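Galactose-1-phosphate uridylyltransferase (Bacillus cereus, PDB 4QVU) is of unknown function but has a HIT-like fold, binds zinc, and may act as a UDP-glucose:hexose-1-phosphate uridylyltransferase. Local coordinates at residues H73-Y77 and I186-R191; I90-L94 and F207-L211; G145-Q149 and K245-A249. All coordinates share one frame; numbering follows the deposited sequence.

Contact 1: H73-Y77 and I186-R191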
loop_
_atom_site.group_PDB
_atom_site.type_symbol
_atom_site.label_atom_id
_atom_site.label_comp_id
_atom_site.label_asym_id
_atom_site.label_seq_id
_atom_site.Cartn_x
_atom_site.Cartn_y
_atom_site.Cartn_z
ATOM N N HIS A 73 -10.970 25.201 22.513
ATOM C CA HIS A 73 -10.164 24.511 21.502
ATOM C C HIS A 73 -10.561 25.051 20.086
ATOM O O HIS A 73 -11.406 25.953 20.014
ATOM C CB HIS A 73 -10.301 22.979 21.617
ATOM C CG HIS A 73 -11.672 22.435 21.366
ATOM N ND1 HIS A 73 -12.667 22.524 22.317
ATOM C CD2 HIS A 73 -12.141 21.734 20.308
ATOM C CE1 HIS A 73 -13.718 21.916 21.795
ATOM N NE2 HIS A 73 -13.446 21.419 20.592
ATOM N N ILE A 74 -9.927 24.543 18.983
ATOM C CA ILE A 74 -10.118 25.007 17.591
ATOM C C ILE A 74 -11.623 25.111 17.214
ATOM O O ILE A 74 -12.018 26.150 16.680
ATOM C CB ILE A 74 -9.355 24.118 16.569
ATOM C CG1 ILE A 74 -7.832 24.353 16.698
ATOM C CG2 ILE A 74 -9.816 24.367 15.126
ATOM C CD1 ILE A 74 -6.932 23.529 15.796
ATOM N N ALA A 75 -12.446 24.082 17.499
ATOM C CA ALA A 75 -13.879 24.063 17.167
ATOM C C ALA A 75 -14.693 25.195 17.859
ATOM O O ALA A 75 -15.693 25.645 17.292
ATOM C CB ALA A 75 -14.478 22.723 17.545
ATOM N N THR A 76 -14.256 25.660 19.052
ATOM C CA THR A 76 -14.932 26.683 19.865
ATOM C C THR A 76 -14.456 28.123 19.525
ATOM O O THR A 76 -15.310 29.016 19.497
ATOM C CB THR A 76 -14.687 26.371 21.358
ATOM O OG1 THR A 76 -15.322 25.134 21.661
ATOM C CG2 THR A 76 -15.237 27.427 22.303
ATOM N N TYR A 77 -13.131 28.352 19.286
ATOM C CA TYR A 77 -12.513 29.677 19.040
ATOM C C TYR A 77 -13.277 30.583 18.062
ATOM O O TYR A 77 -13.828 30.100 17.068
ATOM C CB TYR A 77 -11.079 29.560 18.480
ATOM C CG TYR A 77 -10.085 28.804 19.333
ATOM C CD1 TYR A 77 -10.136 28.869 20.724
ATOM C CD2 TYR A 77 -9.019 28.123 18.755
ATOM C CE1 TYR A 77 -9.218 28.181 21.513
ATOM C CE2 TYR A 77 -8.092 27.432 19.534
ATOM C CZ TYR A 77 -8.195 27.468 20.913
ATOM O OH TYR A 77 -7.297 26.785 21.691
ATOM N N ILE A 186 -9.195 24.869 8.379
ATOM C CA ILE A 186 -8.753 23.978 9.461
ATOM C C ILE A 186 -9.895 23.864 10.474
ATOM O O ILE A 186 -10.327 22.756 10.769
ATOM C CB ILE A 186 -7.429 24.441 10.130
ATOM C CG1 ILE A 186 -6.245 24.383 9.145
ATOM C CG2 ILE A 186 -7.135 23.600 11.386
ATOM C CD1 ILE A 186 -4.994 25.109 9.629
ATOM N N GLN A 187 -10.433 25.012 10.936
ATOM C CA GLN A 187 -11.506 25.059 11.924
ATOM C C GLN A 187 -12.726 24.254 11.469
ATOM O O GLN A 187 -13.218 23.459 12.262
ATOM C CB GLN A 187 -11.914 26.493 12.244
ATOM C CG GLN A 187 -12.833 26.563 13.459
ATOM C CD GLN A 187 -13.195 27.960 13.862
ATOM O OE1 GLN A 187 -13.589 28.797 13.040
ATOM N NE2 GLN A 187 -13.153 28.207 15.159
ATOM N N GLN A 188 -13.180 24.410 10.211
ATOM C CA GLN A 188 -14.353 23.680 9.704
ATOM C C GLN A 188 -14.073 22.183 9.593
ATOM O O GLN A 188 -14.918 21.392 10.016
ATOM C CB GLN A 188 -14.832 24.224 8.345
ATOM C CG GLN A 188 -15.396 25.651 8.398
ATOM C CD GLN A 188 -16.462 25.823 9.462
ATOM O OE1 GLN A 188 -16.196 26.332 10.559
ATOM N NE2 GLN A 188 -17.676 25.352 9.183
ATOM N N THR A 189 -12.887 21.794 9.084
ATOM C CA THR A 189 -12.526 20.387 8.952
ATOM C C THR A 189 -12.460 19.762 10.349
ATOM O O THR A 189 -12.983 18.669 10.521
ATOM C CB THR A 189 -11.215 20.198 8.162
ATOM O OG1 THR A 189 -11.283 20.916 6.918
ATOM C CG2 THR A 189 -10.910 18.725 7.885
ATOM N N VAL A 190 -11.884 20.466 11.343
ATOM C CA VAL A 190 -11.796 20.000 12.740
ATOM C C VAL A 190 -13.223 19.826 13.304
ATOM O O VAL A 190 -13.527 18.765 13.858
ATOM C CB VAL A 190 -10.930 20.955 13.614
ATOM C CG1 VAL A 190 -11.211 20.791 15.112
ATOM C CG2 VAL A 190 -9.445 20.766 13.315
ATOM N N ARG A 191 -14.096 20.842 13.114
ATOM C CA ARG A 191 -15.496 20.831 13.555
ATOM C C ARG A 191 -16.224 19.609 13.002
ATOM O O ARG A 191 -16.954 18.962 13.752
ATOM C CB ARG A 191 -16.227 22.117 13.147
ATOM C CG ARG A 191 -15.942 23.274 14.082
ATOM C CD ARG A 191 -16.455 24.596 13.556
ATOM N NE ARG A 191 -16.379 25.628 14.590
ATOM C CZ ARG A 191 -16.503 26.932 14.369
ATOM N NH1 ARG A 191 -16.665 27.391 13.134
ATOM N NH2 ARG A 191 -16.432 27.792 15.376
#
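The Arg191 guanidinium lies edge-on to the carbonyl of Ala75, with Ala75 O close to its plane, while one of its faces rests on the amide of Gln187, whose CD sits 3.4 Å above the plane and over its centre. The edge also takes in Gln188, whose OE1 accepts a bond from Arg191 NH1. One face of the Tyr77 ring is covered by His73 O, 3.1 Å above its centre. In this HIT-like fold the arrangement lets helix 179-195, from the C-terminal half, hold the loop that leads into helix 79-97 of the N-terminal half. Arg191 grips one atom side-on: NE reaches Ala75 O at 2.8 Å, and NH2 comes to the same oxygen from above the carbonyl plane. Gln187, with CG anti to its own N (chi1 -169°) and the chain extended beyond, spends both N-H bonds of NE2 on loop carbonyls lying close to its amide plane. On the apolar side, toward strand 203-211, Ile74 CG2 sits 3.8 Å from Val190 CG1, the two side chains crossing at about a right angle. Gln187 NE2 donates to Tyr77 O at 2.8 Å and, almost straight at 169°, to Ile74 O at 2.8 Å.

Contact 2: I90-L94 and F207-L211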
loop_
_atom_site.group_PDB
_atom_site.type_symbol
_atom_site.label_atom_id
_atom_site.label_comp_id
_atom_site.label_asym_id
_atom_site.label_seq_id
_atom_site.Cartn_x
_atom_site.Cartn_y
_atom_site.Cartn_z
ATOM N N ILE A 90 2.267 29.786 12.342
ATOM C CA ILE A 90 2.935 29.741 11.038
ATOM C C ILE A 90 4.151 30.691 11.032
ATOM O O ILE A 90 5.220 30.273 10.587
ATOM C CB ILE A 90 1.936 30.092 9.888
ATOM C CG1 ILE A 90 0.767 29.074 9.761
ATOM C CG2 ILE A 90 2.634 30.343 8.526
ATOM C CD1 ILE A 90 1.071 27.805 9.193
ATOM N N LYS A 91 3.987 31.954 11.519
ATOM C CA LYS A 91 5.048 32.977 11.568
ATOM C C LYS A 91 6.270 32.477 12.351
ATOM O O LYS A 91 7.383 32.571 11.845
ATOM C CB LYS A 91 4.533 34.301 12.193
ATOM C CG LYS A 91 5.577 35.434 12.232
ATOM C CD LYS A 91 5.076 36.792 12.766
ATOM C CE LYS A 91 5.114 36.985 14.269
ATOM N NZ LYS A 91 3.998 36.301 14.974
ATOM N N HIS A 92 6.061 31.930 13.557
ATOM C CA HIS A 92 7.166 31.475 14.396
ATOM C C HIS A 92 7.774 30.176 13.869
ATOM O O HIS A 92 8.978 29.985 14.032
ATOM C CB HIS A 92 6.723 31.326 15.850
ATOM C CG HIS A 92 6.436 32.666 16.462
ATOM N ND1 HIS A 92 7.449 33.589 16.682
ATOM C CD2 HIS A 92 5.257 33.224 16.816
ATOM C CE1 HIS A 92 6.855 34.662 17.171
ATOM N NE2 HIS A 92 5.540 34.485 17.283
ATOM N N TRP A 93 6.979 29.327 13.197
ATOM C CA TRP A 93 7.445 28.089 12.578
ATOM C C TRP A 93 8.394 28.400 11.413
ATOM O O TRP A 93 9.493 27.842 11.344
ATOM C CB TRP A 93 6.235 27.260 12.096
ATOM C CG TRP A 93 6.500 26.211 11.046
ATOM C CD1 TRP A 93 7.388 25.176 11.121
ATOM C CD2 TRP A 93 5.711 25.972 9.868
ATOM N NE1 TRP A 93 7.284 24.380 10.003
ATOM C CE2 TRP A 93 6.237 24.819 9.238
ATOM C CE3 TRP A 93 4.615 26.631 9.272
ATOM C CZ2 TRP A 93 5.716 24.319 8.035
ATOM C CZ3 TRP A 93 4.103 26.133 8.082
ATOM C CH2 TRP A 93 4.649 24.988 7.480
ATOM N N LEU A 94 7.972 29.296 10.517
ATOM C CA LEU A 94 8.722 29.620 9.320
ATOM C C LEU A 94 9.966 30.442 9.649
ATOM O O LEU A 94 10.995 30.209 9.017
ATOM C CB LEU A 94 7.837 30.348 8.286
ATOM C CG LEU A 94 6.683 29.509 7.688
ATOM C CD1 LEU A 94 5.892 30.293 6.712
ATOM C CD2 LEU A 94 7.181 28.236 7.016
ATOM N N PHE A 207 -0.863 18.589 10.994
ATOM C CA PHE A 207 0.533 18.551 10.554
ATOM C C PHE A 207 0.736 19.613 9.518
ATOM O O PHE A 207 -0.049 19.696 8.572
ATOM C CB PHE A 207 0.964 17.183 10.017
ATOM C CG PHE A 207 0.776 16.051 10.987
ATOM C CD1 PHE A 207 1.626 15.899 12.076
ATOM C CD2 PHE A 207 -0.248 15.130 10.811
ATOM C CE1 PHE A 207 1.441 14.867 12.984
ATOM C CE2 PHE A 207 -0.421 14.087 11.710
ATOM C CZ PHE A 207 0.424 13.964 12.791
ATOM N N PHE A 208 1.763 20.443 9.698
ATOM C CA PHE A 208 2.051 21.500 8.748
ATOM C C PHE A 208 3.300 21.160 7.977
ATOM O O PHE A 208 4.219 20.536 8.510
ATOM C CB PHE A 208 2.184 22.853 9.447
ATOM C CG PHE A 208 0.874 23.419 9.942
ATOM C CD1 PHE A 208 0.345 23.026 11.172
ATOM C CD2 PHE A 208 0.189 24.377 9.200
ATOM C CE1 PHE A 208 -0.859 23.566 11.638
ATOM C CE2 PHE A 208 -1.018 24.921 9.671
ATOM C CZ PHE A 208 -1.529 24.515 10.891
ATOM N N TYR A 209 3.304 21.547 6.693
ATOM C CA TYR A 209 4.403 21.319 5.751
ATOM C C TYR A 209 4.626 22.543 4.872
ATOM O O TYR A 209 3.661 23.217 4.486
ATOM C CB TYR A 209 4.123 20.090 4.840
ATOM C CG TYR A 209 3.542 18.871 5.537
ATOM C CD1 TYR A 209 2.186 18.799 5.846
ATOM C CD2 TYR A 209 4.330 17.749 5.797
ATOM C CE1 TYR A 209 1.645 17.689 6.486
ATOM C CE2 TYR A 209 3.789 16.610 6.395
ATOM C CZ TYR A 209 2.451 16.595 6.758
ATOM O OH TYR A 209 1.895 15.490 7.348
ATOM N N TYR A 210 5.900 22.829 4.568
ATOM C CA TYR A 210 6.299 23.859 3.621
ATOM C C TYR A 210 6.977 23.093 2.498
ATOM O O TYR A 210 8.129 22.673 2.635
ATOM C CB TYR A 210 7.157 24.988 4.242
ATOM C CG TYR A 210 7.494 26.068 3.235
ATOM C CD1 TYR A 210 6.587 27.087 2.946
ATOM C CD2 TYR A 210 8.688 26.035 2.517
ATOM C CE1 TYR A 210 6.871 28.058 1.987
ATOM C CE2 TYR A 210 8.977 26.994 1.548
ATOM C CZ TYR A 210 8.067 28.004 1.289
ATOM O OH TYR A 210 8.343 28.950 0.336
ATOM N N LEU A 211 6.192 22.784 1.449
ATOM C CA LEU A 211 6.589 21.954 0.310
ATOM C C LEU A 211 6.249 22.639 -1.002
ATOM O O LEU A 211 5.154 23.180 -1.125
ATOM C CB LEU A 211 5.845 20.599 0.420
ATOM C CG LEU A 211 6.107 19.533 -0.665
ATOM C CD1 LEU A 211 7.535 18.978 -0.589
ATOM C CD2 LEU A 211 5.137 18.384 -0.537
#
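Trp93 reaches from helix 79-97 to strand 203-211, and its six-membered ring does most of the touching. From CB the side chain sets out toward the strand, with CG on the far side from the backbone N (chi1 160°), which carries the indole onto the strand. The pyrrole side turns to the neighbouring strand 104-111, where NE1 donates to Val105 O. Farther along, CZ3 and CH2 both meet Phe208 CB, CH2 being the nearer at 3.8 Å, and that methylene sits over one face of the benzo ring as a CH-pi contact, 20° off the normal. Leu94 CD2, from the next residue of the helix, covers the opposite face. At the tip, CH2 meets the strand backbone edge-on, 3.6 Å from Tyr209 C, and CZ2 comes to 3.8 Å from Tyr210 N, whose own hydrogen bond goes to Tyr134 OH. The Phe208 ring turns its edge toward the indole face in an edge-to-face (T-shaped) pair, centroids 6.0 Å apart and planes inclined at 60°. Ile90 CD1 packs obliquely against the Phe208 ring, 3.5 Å from CD2. Leu94 and the Tyr210 ring make a looser, more exposed margin. This is helix-on-sheet packing within the HIT-like fold, the segment axes 10.9 Å apart at their closest. Phe208 also touches Leu107 and Ile186, while its carbonyl binds Tyr232 OH of the second subunit. With no hydrogen bond between the two segments, the contact is apolar and aromatic, resting on shape, and the indole N-H, which apolar neighbours could not satisfy, is bonded to a carbonyl of the adjoining strand.

Contact 3: G145-Q149 and K245-A249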
loop_
_atom_site.group_PDB
_atom_site.type_symbol
_atom_site.label_atom_id
_atom_site.label_comp_id
_atom_site.label_asym_id
_atom_site.label_seq_id
_atom_site.Cartn_x
_atom_site.Cartn_y
_atom_site.Cartn_z
ATOM N N GLY A 145 -5.333 14.384 -4.012
ATOM C CA GLY A 145 -6.536 13.615 -3.721
ATOM C C GLY A 145 -7.834 14.075 -4.358
ATOM O O GLY A 145 -7.847 14.707 -5.425
ATOM N N VAL A 146 -8.938 13.685 -3.704
ATOM C CA VAL A 146 -10.316 13.997 -4.081
ATOM C C VAL A 146 -10.646 15.364 -3.518
ATOM O O VAL A 146 -10.686 15.531 -2.297
ATOM C CB VAL A 146 -11.289 12.896 -3.575
ATOM C CG1 VAL A 146 -12.723 13.166 -4.007
ATOM C CG2 VAL A 146 -10.840 11.516 -4.030
ATOM N N ILE A 147 -10.879 16.329 -4.405
ATOM C CA ILE A 147 -11.196 17.721 -4.084
ATOM C C ILE A 147 -12.595 17.835 -3.418
ATOM O O ILE A 147 -13.593 17.347 -3.957
ATOM C CB ILE A 147 -11.108 18.557 -5.390
ATOM C CG1 ILE A 147 -9.640 18.609 -5.889
ATOM C CG2 ILE A 147 -11.693 19.972 -5.204
ATOM C CD1 ILE A 147 -9.460 18.980 -7.333
ATOM N N VAL A 148 -12.634 18.493 -2.240
ATOM C CA VAL A 148 -13.843 18.785 -1.452
ATOM C C VAL A 148 -14.268 20.226 -1.783
ATOM O O VAL A 148 -15.430 20.487 -2.092
ATOM C CB VAL A 148 -13.607 18.562 0.072
ATOM C CG1 VAL A 148 -14.881 18.805 0.874
ATOM C CG2 VAL A 148 -13.064 17.164 0.351
ATOM N N GLN A 149 -13.285 21.145 -1.734
ATOM C CA GLN A 149 -13.363 22.578 -2.036
ATOM C C GLN A 149 -12.090 23.005 -2.740
ATOM O O GLN A 149 -11.017 22.530 -2.363
ATOM C CB GLN A 149 -13.570 23.404 -0.750
ATOM C CG GLN A 149 -14.921 23.227 -0.076
ATOM C CD GLN A 149 -15.997 24.067 -0.709
ATOM O OE1 GLN A 149 -16.065 25.287 -0.506
ATOM N NE2 GLN A 149 -16.904 23.421 -1.429
ATOM N N LYS A 245 -16.383 13.041 1.297
ATOM C CA LYS A 245 -16.359 14.220 0.432
ATOM C C LYS A 245 -17.688 14.978 0.503
ATOM O O LYS A 245 -17.670 16.193 0.696
ATOM C CB LYS A 245 -16.058 13.800 -1.014
ATOM C CG LYS A 245 -16.141 14.922 -2.043
ATOM C CD LYS A 245 -16.296 14.318 -3.409
ATOM C CE LYS A 245 -16.575 15.332 -4.470
ATOM N NZ LYS A 245 -16.876 14.678 -5.765
ATOM N N ILE A 246 -18.827 14.259 0.362
ATOM C CA ILE A 246 -20.180 14.827 0.385
ATOM C C ILE A 246 -20.481 15.427 1.767
ATOM O O ILE A 246 -20.923 16.575 1.826
ATOM C CB ILE A 246 -21.264 13.768 -0.018
ATOM C CG1 ILE A 246 -21.196 13.436 -1.531
ATOM C CG2 ILE A 246 -22.679 14.236 0.344
ATOM C CD1 ILE A 246 -21.990 12.115 -1.987
ATOM N N GLN A 247 -20.261 14.665 2.866
ATOM C CA GLN A 247 -20.642 15.167 4.185
ATOM C C GLN A 247 -19.674 16.256 4.689
ATOM O O GLN A 247 -20.145 17.141 5.410
ATOM C CB GLN A 247 -20.818 14.067 5.240
ATOM C CG GLN A 247 -19.708 13.070 5.431
ATOM C CD GLN A 247 -20.087 12.093 6.520
ATOM O OE1 GLN A 247 -19.490 12.072 7.603
ATOM N NE2 GLN A 247 -21.129 11.302 6.288
ATOM N N LEU A 248 -18.392 16.268 4.262
ATOM C CA LEU A 248 -17.489 17.362 4.649
ATOM C C LEU A 248 -17.843 18.638 3.859
ATOM O O LEU A 248 -17.751 19.729 4.418
ATOM C CB LEU A 248 -15.997 16.999 4.465
ATOM C CG LEU A 248 -14.949 18.122 4.671
ATOM C CD1 LEU A 248 -15.001 18.715 6.070
ATOM C CD2 LEU A 248 -13.573 17.628 4.376
ATOM N N ALA A 249 -18.281 18.499 2.583
ATOM C CA ALA A 249 -18.658 19.628 1.721
ATOM C C ALA A 249 -19.853 20.420 2.296
ATOM O O ALA A 249 -19.980 21.613 2.028
ATOM C CB ALA A 249 -18.990 19.129 0.328
#
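Val148 and Leu248 meet where helix 241-249 lies against strand 145-150, and this is the more enclosed part of the contact. The CG1 methyl of Val148 lies among three residues of the helix: 3.9 Å from Leu248 CG, 3.8 Å from Lys245 O and 4.2 Å from Ala249 CB. CG1 gets there because it stands opposite the backbone N (chi1 -177°), while CG2, the other branch, faces Leu248 CD2 at 4.1 Å. The two side chains cross at about a right angle. Leu248 is buried and also rests on Leu156 and on Tyr192 of helix 179-195, which borders this side of the contact.

The looser part is drawn out along the aliphatic chain of Lys245, a partly exposed residue that touches the strand by single methylenes instead of being surrounded. That chain is extended all the way to NZ and passes across Val146, whose CG1 is 3.8 Å from Lys245 CD. One step further, Lys245 CE comes to 3.6 Å from Ile147 O, a van der Waals approach. NZ forms a salt bridge with Glu242 of the same helix, three residues earlier, so its charge is answered from within that helix and the methylenes do the packing. No hydrogen bond joins the two segments.

A classic beta bulge sets Val148 and Gln149 together against Leu156, at a bend in the strand. Strand 145-150 is the outermost strand of the sheet within this chain, paired with strand 154-159, and helix 241-249 lies against it. A third subunit meets the same region, its Val146 and Lys245 packing on Val146 and Lys245 here, while helix 179-195 borders Leu248 and Gln149.

Contacts 1 and 2 are the buried pair, each centred about 11 Å from the centre of the chain; contact 3 lies about 17 Å out, at an outermost strand. Contacts 2 and 3 reach the same sheet and adjoin other subunits, whereas none touches contact 1. The first two join the N- and C-terminal halves; contact 3 stays within the C-terminal half. Chemistry follows place: contact 1 ties down a loop through its carbonyls, contact 2 packs an edge-to-face Trp-Phe pair and aliphatic groups between helix and sheet, and contact 3 uses aliphatic methyls and methylenes. Contact 1 touches both others, through Ile186 CD1 and Phe208 CZ (3.7 Å) and through Thr189 and Leu248, making helix 179-195 the shared element.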